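Local coordinates for actin binding protein family protein (Entamoeba histolytica HM-1:IMSS, PDB 6K2F) that probably binds ADP-actin monomers and inhibits actin polymerization, likely by sequestering them, as a member of the twinfilin branch of the ADF/cofilin family, at residues L56-P61 / Y85-A90; E60-I64 / L97-K102. All blocks are in the same frame, centred on the assembly; numbering follows the deposited sequence.

Interaction 1: residues L56-P61 / Y85-A90; sequences LVEGEP and YIPDRA
Pro61 and Ile86 bring the two backbones to 4.6 Å between CA atoms, while the type II turn Val57–Glu60 faces the type I turn Pro87–Ala90. With CG anti to the backbone N (chi1 171°), the Tyr85 ring lies against one face of the Val57–Glu60 turn, and its OH accepts a nearly straight bond from Gly59 N (3.0 Å, 166° at the hydrogen). The carbonyl oxygens of Val57 and Glu60 lie at the ring edge, and Pro87 CD sits over the centre of one face. Leu56 touches the base of this side chain, CD2 to Tyr85 CB at 3.9 Å. Both loops belong to the N-terminal ADF-homology domain, one leading into the central strand 62-68 and the other joining strand 77-85 to helix 92-101; Phe123 meets the Tyr85 ring edge-to-face. At the protein surface, Arg89 grips Glu58 side-on: NH2 bonds OE1 at 2.8 Å and NE bonds OE2 of the same carboxylate at 2.9 Å. Both oxygens are met on their syn sides, from about 32° out of the carboxylate plane, and lie near the guanidinium plane. Away from the salt bridge, Pro61 CG packs on Ala90 CB at 3.9 Å.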
ATOM      1  N   LEU A  56      -3.303  -2.932  16.786  1.00 15.50           N
ATOM      2  CA  LEU A  56      -3.110  -2.550  18.203  1.00 16.19           C
ATOM      3  C   LEU A  56      -3.649  -3.653  19.110  1.00 15.34           C
ATOM      4  O   LEU A  56      -4.638  -4.347  18.768  1.00 17.62           O
ATOM      5  CB  LEU A  56      -3.772  -1.201  18.483  1.00 13.70           C
ATOM      6  CG  LEU A  56      -3.262  -0.025  17.639  1.00 14.91           C
ATOM      7  CD1 LEU A  56      -3.979   1.269  17.999  1.00 18.80           C
ATOM      8  CD2 LEU A  56      -1.753   0.157  17.793  1.00 15.34           C
ATOM      9  N   VAL A  57      -2.988  -3.851  20.238  1.00 15.13           N
ATOM     10  CA  VAL A  57      -3.434  -4.828  21.260  1.00 14.57           C
ATOM     11  C   VAL A  57      -3.742  -4.036  22.527  1.00 13.26           C
ATOM     12  O   VAL A  57      -2.861  -3.344  23.019  1.00 13.85           O
ATOM     13  CB  VAL A  57      -2.371  -5.904  21.526  1.00 20.26           C
ATOM     14  CG1 VAL A  57      -2.830  -6.835  22.620  1.00 20.04           C
ATOM     15  CG2 VAL A  57      -2.034  -6.692  20.265  1.00 24.53           C
ATOM     16  N   GLU A  58      -4.980  -4.092  23.002  1.00 13.99           N
ATOM     17  CA  GLU A  58      -5.399  -3.205  24.118  1.00 15.09           C
ATOM     18  C   GLU A  58      -4.497  -3.444  25.336  1.00 16.03           C
ATOM     19  O   GLU A  58      -4.253  -4.612  25.710  1.00 15.15           O
ATOM     20  CB  GLU A  58      -6.883  -3.376  24.430  1.00 17.19           C
ATOM     21  CG  GLU A  58      -7.394  -2.393  25.476  1.00 14.62           C
ATOM     22  CD  GLU A  58      -7.158  -2.770  26.923  1.00 16.27           C
ATOM     23  OE1 GLU A  58      -6.926  -3.977  27.216  1.00 19.45           O
ATOM     24  OE2 GLU A  58      -7.314  -1.885  27.797  1.00 16.36           O
ATOM     25  N   GLY A  59      -3.984  -2.351  25.894  1.00 13.61           N
ATOM     26  CA  GLY A  59      -3.139  -2.359  27.103  1.00 16.10           C
ATOM     27  C   GLY A  59      -1.684  -2.618  26.804  1.00 16.75           C
ATOM     28  O   GLY A  59      -0.902  -2.526  27.767  1.00 20.43           O
ATOM     29  N   GLU A  60      -1.320  -2.944  25.549  1.00 14.07           N
ATOM     30  CA  GLU A  60       0.084  -3.258  25.152  1.00 13.91           C
ATOM     31  C   GLU A  60       0.619  -2.105  24.313  1.00 13.96           C
ATOM     32  O   GLU A  60       0.138  -1.893  23.213  1.00 15.10           O
ATOM     33  CB  GLU A  60       0.119  -4.550  24.345  1.00 17.91           C
ATOM     34  CG  GLU A  60      -0.263  -5.776  25.158  1.00 21.93           C
ATOM     35  CD  GLU A  60       0.003  -7.119  24.483  1.00 39.00           C
ATOM     36  OE1 GLU A  60       0.576  -7.143  23.361  1.00 46.35           O
ATOM     37  OE2 GLU A  60      -0.389  -8.143  25.075  1.00 42.85           O
ATOM     38  N   PRO A  61       1.606  -1.323  24.795  1.00 13.41           N
ATOM     39  CA  PRO A  61       2.175  -0.261  23.988  1.00 11.86           C
ATOM     40  C   PRO A  61       2.764  -0.818  22.690  1.00 12.61           C
ATOM     41  O   PRO A  61       3.327  -1.866  22.656  1.00 14.38           O
ATOM     42  CB  PRO A  61       3.223   0.388  24.887  1.00 15.82           C
ATOM     43  CG  PRO A  61       2.806   0.002  26.288  1.00 17.03           C
ATOM     44  CD  PRO A  61       2.195  -1.371  26.140  1.00 15.15           C
ATOM     45  N   TYR A  85       1.142   4.203  20.471  1.00 11.81           N
ATOM     46  CA  TYR A  85       0.006   3.740  21.299  1.00 11.54           C
ATOM     47  C   TYR A  85       0.584   3.402  22.669  1.00 11.44           C
ATOM     48  O   TYR A  85       1.338   2.437  22.760  1.00 12.48           O
ATOM     49  CB  TYR A  85      -0.702   2.550  20.655  1.00 12.22           C
ATOM     50  CG  TYR A  85      -1.718   1.904  21.567  1.00 11.49           C
ATOM     51  CD1 TYR A  85      -2.770   2.625  22.100  1.00 12.27           C
ATOM     52  CD2 TYR A  85      -1.613   0.576  21.928  1.00 14.13           C
ATOM     53  CE1 TYR A  85      -3.692   2.037  22.951  1.00 13.01           C
ATOM     54  CE2 TYR A  85      -2.519  -0.015  22.783  1.00 10.85           C
ATOM     55  CZ  TYR A  85      -3.572   0.710  23.302  1.00 11.56           C
ATOM     56  OH  TYR A  85      -4.453   0.115  24.169  1.00 13.83           O
ATOM     57  N   ILE A  86       0.332   4.252  23.645  1.00 11.01           N
ATOM     58  CA  ILE A  86       0.896   4.086  25.004  1.00 14.32           C
ATOM     59  C   ILE A  86      -0.264   4.207  25.968  1.00 12.97           C
ATOM     60  O   ILE A  86      -0.536   5.285  26.504  1.00 13.99           O
ATOM     61  CB  ILE A  86       2.033   5.089  25.271  1.00 15.11           C
ATOM     62  CG1 ILE A  86       3.103   4.996  24.184  1.00 16.17           C
ATOM     63  CG2 ILE A  86       2.597   4.865  26.675  1.00 19.74           C
ATOM     64  CD1 ILE A  86       4.153   6.070  24.280  1.00 21.43           C
ATOM     65  N   PRO A  87      -1.025   3.102  26.175  1.00 13.44           N
ATOM     66  CA  PRO A  87      -2.220   3.147  27.010  1.00 13.72           C
ATOM     67  C   PRO A  87      -1.904   3.476  28.471  1.00 15.89           C
ATOM     68  O   PRO A  87      -0.888   3.035  28.967  1.00 17.04           O
ATOM     69  CB  PRO A  87      -2.848   1.758  26.826  1.00 15.48           C
ATOM     70  CG  PRO A  87      -1.705   0.867  26.374  1.00 13.00           C
ATOM     71  CD  PRO A  87      -0.813   1.782  25.555  1.00 12.90           C
ATOM     72  N   ASP A  88      -2.780   4.231  29.126  1.00 16.07           N
ATOM     73  CA  ASP A  88      -2.562   4.764  30.492  1.00 16.13           C
ATOM     74  C   ASP A  88      -2.416   3.610  31.486  1.00 18.81           C
ATOM     75  O   ASP A  88      -1.746   3.819  32.512  1.00 19.97           O
ATOM     76  CB  ASP A  88      -3.710   5.669  30.922  1.00 17.88           C
ATOM     77  CG  ASP A  88      -3.747   7.023  30.256  1.00 25.12           C
ATOM     78  OD1 ASP A  88      -2.678   7.488  29.802  1.00 25.76           O
ATOM     79  OD2 ASP A  88      -4.846   7.618  30.241  1.00 26.33           O
ATOM     80  N   ARG A  89      -3.031   2.447  31.233  1.00 17.58           N
ATOM     81  CA  ARG A  89      -3.023   1.364  32.254  1.00 18.01           C
ATOM     82  C   ARG A  89      -1.741   0.536  32.121  1.00 18.80           C
ATOM     83  O   ARG A  89      -1.500  -0.296  33.055  1.00 21.18           O
ATOM     84  CB  ARG A  89      -4.255   0.459  32.168  1.00 18.26           C
ATOM     85  CG  ARG A  89      -4.270  -0.520  31.004  1.00 18.69           C
ATOM     86  CD  ARG A  89      -5.572  -1.301  31.059  1.00 19.79           C
ATOM     87  NE  ARG A  89      -5.614  -2.382  30.099  1.00 18.71           N
ATOM     88  CZ  ARG A  89      -5.157  -3.614  30.323  1.00 21.49           C
ATOM     89  NH1 ARG A  89      -4.566  -3.904  31.470  1.00 25.91           N
ATOM     90  NH2 ARG A  89      -5.253  -4.527  29.374  1.00 25.52           N
ATOM     91  N   ALA A  90      -0.926   0.748  31.090  1.00 20.57           N
ATOM     92  CA  ALA A  90       0.389   0.081  30.993  1.00 19.50           C
ATOM     93  C   ALA A  90       1.178   0.487  32.249  1.00 18.30           C
ATOM     94  O   ALA A  90       0.987   1.607  32.807  1.00 21.07           O
ATOM     95  CB  ALA A  90       1.096   0.425  29.712  1.00 18.70           C
TER

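Interaction 2: residues E60-I64 / L97-K102; sequences EPSYI and LYSSTK
Tyr63 reaches from the strand to the helix and donates its phenolic hydrogen to the backbone oxygen of Tyr98, the OH to O distance being 2.6 Å. The donor lies in the carbonyl plane, on a lone pair, with a C=O...donor angle of 116°, and the oxygen in turn lies at the edge of the Tyr63 ring, in its plane. Beside this bond the two rings meet obliquely, their centroids 5.1 Å apart and planes at 40°; Tyr98 CD2 stands over a face of the Tyr63 ring, 3.5 Å from Tyr63 CZ. Pro61 covers one face of the Tyr98 ring in a CH-pi contact, its CB 3.5 Å from the ring centroid and almost on the ring normal. Thr101 places its CB against the Tyr63 hydroxyl. Lys102 adds its CG at the edge of the Tyr63 ring, 4.0 Å from Tyr63 CE1, before the chain leads off to a weak hydrogen bond with His119.

Around this first shell, Thr101 is held by two bonds to Leu97 O: its OG1, lying beside its own backbone N, donates at 2.7 Å, and Thr101 N reaches the same oxygen from the opposite face of its plane. The far end of Tyr98 is fixed by a bond between its OH and Ile28 N on strand 23-29, and Phe105 meets the Tyr63 ring edge-to-face. Ser62, whose CB points away from the helix, bonds Gln25 through OG. The strand and helix segments run at 31° with their axes 10.1 Å apart, a separation spanned by the two tyrosines. Helix 92-101 thus packs through aromatic side chains on one face of the mixed central sheet, the helix-on-sheet layering of the ADF-homology fold.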
ATOM      1  N   GLU A  60      -1.320  -2.944  25.549  1.00 14.07           N
ATOM      2  CA  GLU A  60       0.084  -3.258  25.152  1.00 13.91           C
ATOM      3  C   GLU A  60       0.619  -2.105  24.313  1.00 13.96           C
ATOM      4  O   GLU A  60       0.138  -1.893  23.213  1.00 15.10           O
ATOM      5  CB  GLU A  60       0.119  -4.550  24.345  1.00 17.91           C
ATOM      6  CG  GLU A  60      -0.263  -5.776  25.158  1.00 21.93           C
ATOM      7  CD  GLU A  60       0.003  -7.119  24.483  1.00 39.00           C
ATOM      8  OE1 GLU A  60       0.576  -7.143  23.361  1.00 46.35           O
ATOM      9  OE2 GLU A  60      -0.389  -8.143  25.075  1.00 42.85           O
ATOM     10  N   PRO A  61       1.606  -1.323  24.795  1.00 13.41           N
ATOM     11  CA  PRO A  61       2.175  -0.261  23.988  1.00 11.86           C
ATOM     12  C   PRO A  61       2.764  -0.818  22.690  1.00 12.61           C
ATOM     13  O   PRO A  61       3.327  -1.866  22.656  1.00 14.38           O
ATOM     14  CB  PRO A  61       3.223   0.388  24.887  1.00 15.82           C
ATOM     15  CG  PRO A  61       2.806   0.002  26.288  1.00 17.03           C
ATOM     16  CD  PRO A  61       2.195  -1.371  26.140  1.00 15.15           C
ATOM     17  N   SER A  62       2.628  -0.039  21.617  1.00 12.12           N
ATOM     18  CA  SER A  62       3.322  -0.342  20.348  1.00 12.32           C
ATOM     19  C   SER A  62       3.507   0.935  19.563  1.00 12.71           C
ATOM     20  O   SER A  62       2.826   1.943  19.847  1.00 11.92           O
ATOM     21  CB  SER A  62       2.665  -1.422  19.524  1.00 12.79           C
ATOM     22  OG  SER A  62       1.382  -1.046  19.060  1.00 15.64           O
ATOM     23  N   TYR A  63       4.452   0.903  18.641  1.00 13.60           N
ATOM     24  CA  TYR A  63       4.646   1.981  17.663  1.00 11.20           C
ATOM     25  C   TYR A  63       4.144   1.538  16.301  1.00 13.18           C
ATOM     26  O   TYR A  63       4.311   0.380  15.912  1.00 12.50           O
ATOM     27  CB  TYR A  63       6.118   2.313  17.512  1.00 14.08           C
ATOM     28  CG  TYR A  63       6.825   2.703  18.776  1.00 11.77           C
ATOM     29  CD1 TYR A  63       6.551   3.896  19.409  1.00 12.77           C
ATOM     30  CD2 TYR A  63       7.819   1.899  19.306  1.00 12.45           C
ATOM     31  CE1 TYR A  63       7.231   4.279  20.554  1.00 12.85           C
ATOM     32  CE2 TYR A  63       8.531   2.281  20.423  1.00 14.77           C
ATOM     33  CZ  TYR A  63       8.238   3.466  21.062  1.00 15.56           C
ATOM     34  OH  TYR A  63       8.948   3.784  22.188  1.00 16.07           O
ATOM     35  N   ILE A  64       3.618   2.489  15.541  1.00 11.06           N
ATOM     36  CA  ILE A  64       3.297   2.267  14.105  1.00 13.23           C
ATOM     37  C   ILE A  64       4.018   3.345  13.307  1.00 14.59           C
ATOM     38  O   ILE A  64       3.822   4.516  13.585  1.00 13.22           O
ATOM     39  CB  ILE A  64       1.797   2.372  13.787  1.00 15.60           C
ATOM     40  CG1 ILE A  64       0.915   1.533  14.709  1.00 22.31           C
ATOM     41  CG2 ILE A  64       1.599   2.034  12.311  1.00 16.73           C
ATOM     42  CD1 ILE A  64       0.961   0.101  14.412  1.00 22.15           C
ATOM     43  N   LEU A  97       9.363   3.892  29.334  1.00 20.96           N
ATOM     44  CA  LEU A  97      10.268   3.337  28.299  1.00 19.72           C
ATOM     45  C   LEU A  97       9.716   3.665  26.912  1.00 17.51           C
ATOM     46  O   LEU A  97      10.481   4.137  26.068  1.00 21.08           O
ATOM     47  CB  LEU A  97      10.386   1.824  28.464  1.00 21.69           C
ATOM     48  CG  LEU A  97      11.500   1.185  27.642  1.00 29.03           C
ATOM     49  CD1 LEU A  97      12.867   1.691  28.081  1.00 32.27           C
ATOM     50  CD2 LEU A  97      11.438  -0.327  27.755  1.00 28.93           C
ATOM     51  N   TYR A  98       8.428   3.444  26.650  1.00 16.07           N
ATOM     52  CA  TYR A  98       7.867   3.719  25.305  1.00 14.20           C
ATOM     53  C   TYR A  98       7.852   5.217  25.022  1.00 16.81           C
ATOM     54  O   TYR A  98       8.118   5.622  23.896  1.00 18.33           O
ATOM     55  CB  TYR A  98       6.480   3.105  25.128  1.00 16.18           C
ATOM     56  CG  TYR A  98       6.562   1.688  24.637  1.00 13.96           C
ATOM     57  CD1 TYR A  98       6.754   0.630  25.512  1.00 15.98           C
ATOM     58  CD2 TYR A  98       6.501   1.421  23.288  1.00 12.96           C
ATOM     59  CE1 TYR A  98       6.831  -0.671  25.033  1.00 16.14           C
ATOM     60  CE2 TYR A  98       6.557   0.138  22.794  1.00 13.55           C
ATOM     61  CZ  TYR A  98       6.752  -0.916  23.668  1.00 15.49           C
ATOM     62  OH  TYR A  98       6.838  -2.212  23.216  1.00 18.48           O
ATOM     63  N   SER A  99       7.521   6.030  26.013  1.00 17.90           N
ATOM     64  CA  SER A  99       7.451   7.498  25.818  1.00 20.72           C
ATOM     65  C   SER A  99       8.853   8.045  25.520  1.00 25.48           C
ATOM     66  O   SER A  99       9.001   8.805  24.536  1.00 22.49           O
ATOM     67  CB  SER A  99       6.809   8.154  27.018  1.00 27.39           C
ATOM     68  OG  SER A  99       6.879   9.569  26.916  1.00 52.81           O
ATOM     69  N   SER A 100       9.860   7.673  26.311  1.00 20.12           N
ATOM     70  CA  SER A 100      11.249   8.202  26.164  1.00 25.78           C
ATOM     71  C   SER A 100      11.890   7.682  24.864  1.00 27.06           C
ATOM     72  O   SER A 100      12.740   8.392  24.290  1.00 32.94           O
ATOM     73  CB  SER A 100      12.103   7.875  27.355  1.00 31.54           C
ATOM     74  OG  SER A 100      12.296   6.477  27.462  1.00 36.55           O
ATOM     75  N   THR A 101      11.497   6.497  24.398  1.00 19.73           N
ATOM     76  CA  THR A 101      12.117   5.832  23.212  1.00 20.56           C
ATOM     77  C   THR A 101      11.510   6.384  21.911  1.00 22.76           C
ATOM     78  O   THR A 101      12.148   6.203  20.845  1.00 22.21           O
ATOM     79  CB  THR A 101      12.008   4.309  23.357  1.00 21.51           C
ATOM     80  OG1 THR A 101      12.702   3.926  24.544  1.00 22.33           O
ATOM     81  CG2 THR A 101      12.533   3.559  22.157  1.00 23.53           C
ATOM     82  N   LYS A 102      10.380   7.100  21.961  1.00 20.05           N
ATOM     83  CA  LYS A 102       9.782   7.752  20.756  1.00 18.57           C
ATOM     84  C   LYS A 102      10.847   8.545  19.997  1.00 19.81           C
ATOM     85  O   LYS A 102      10.831   8.530  18.755  1.00 20.73           O
ATOM     86  CB  LYS A 102       8.671   8.745  21.117  1.00 24.84           C
ATOM     87  CG  LYS A 102       7.298   8.162  21.394  1.00 36.69           C
ATOM     88  CD  LYS A 102       6.217   9.235  21.399  1.00 36.66           C
ATOM     89  CE  LYS A 102       6.317  10.183  22.579  1.00 45.74           C
ATOM     90  NZ  LYS A 102       5.184  11.141  22.612  1.00 35.85           N
TER

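Interactions 1 and 2 start from the same part of the chain, sharing Glu60 and Pro61, and their centres lie about 9 Å apart. Pro61 serves both, meeting the loop 85-90 and the helix segment 97-102. A probable backbone hydrogen bond from Tyr85 N to Ser62 O, 2.9 Å long, joins the strand of interaction 2 to the start of the second segment of interaction 1. Ile86 also bridges them, its CD1 lying 3.9 Å from Tyr98 CB. Interaction 2 is buried, whereas interaction 1 runs from buried Tyr85 to an exposed salt bridge; together they join the loop after strand 77-85 and the C-terminal half of helix 92-101 to the segment entering strand 62-68.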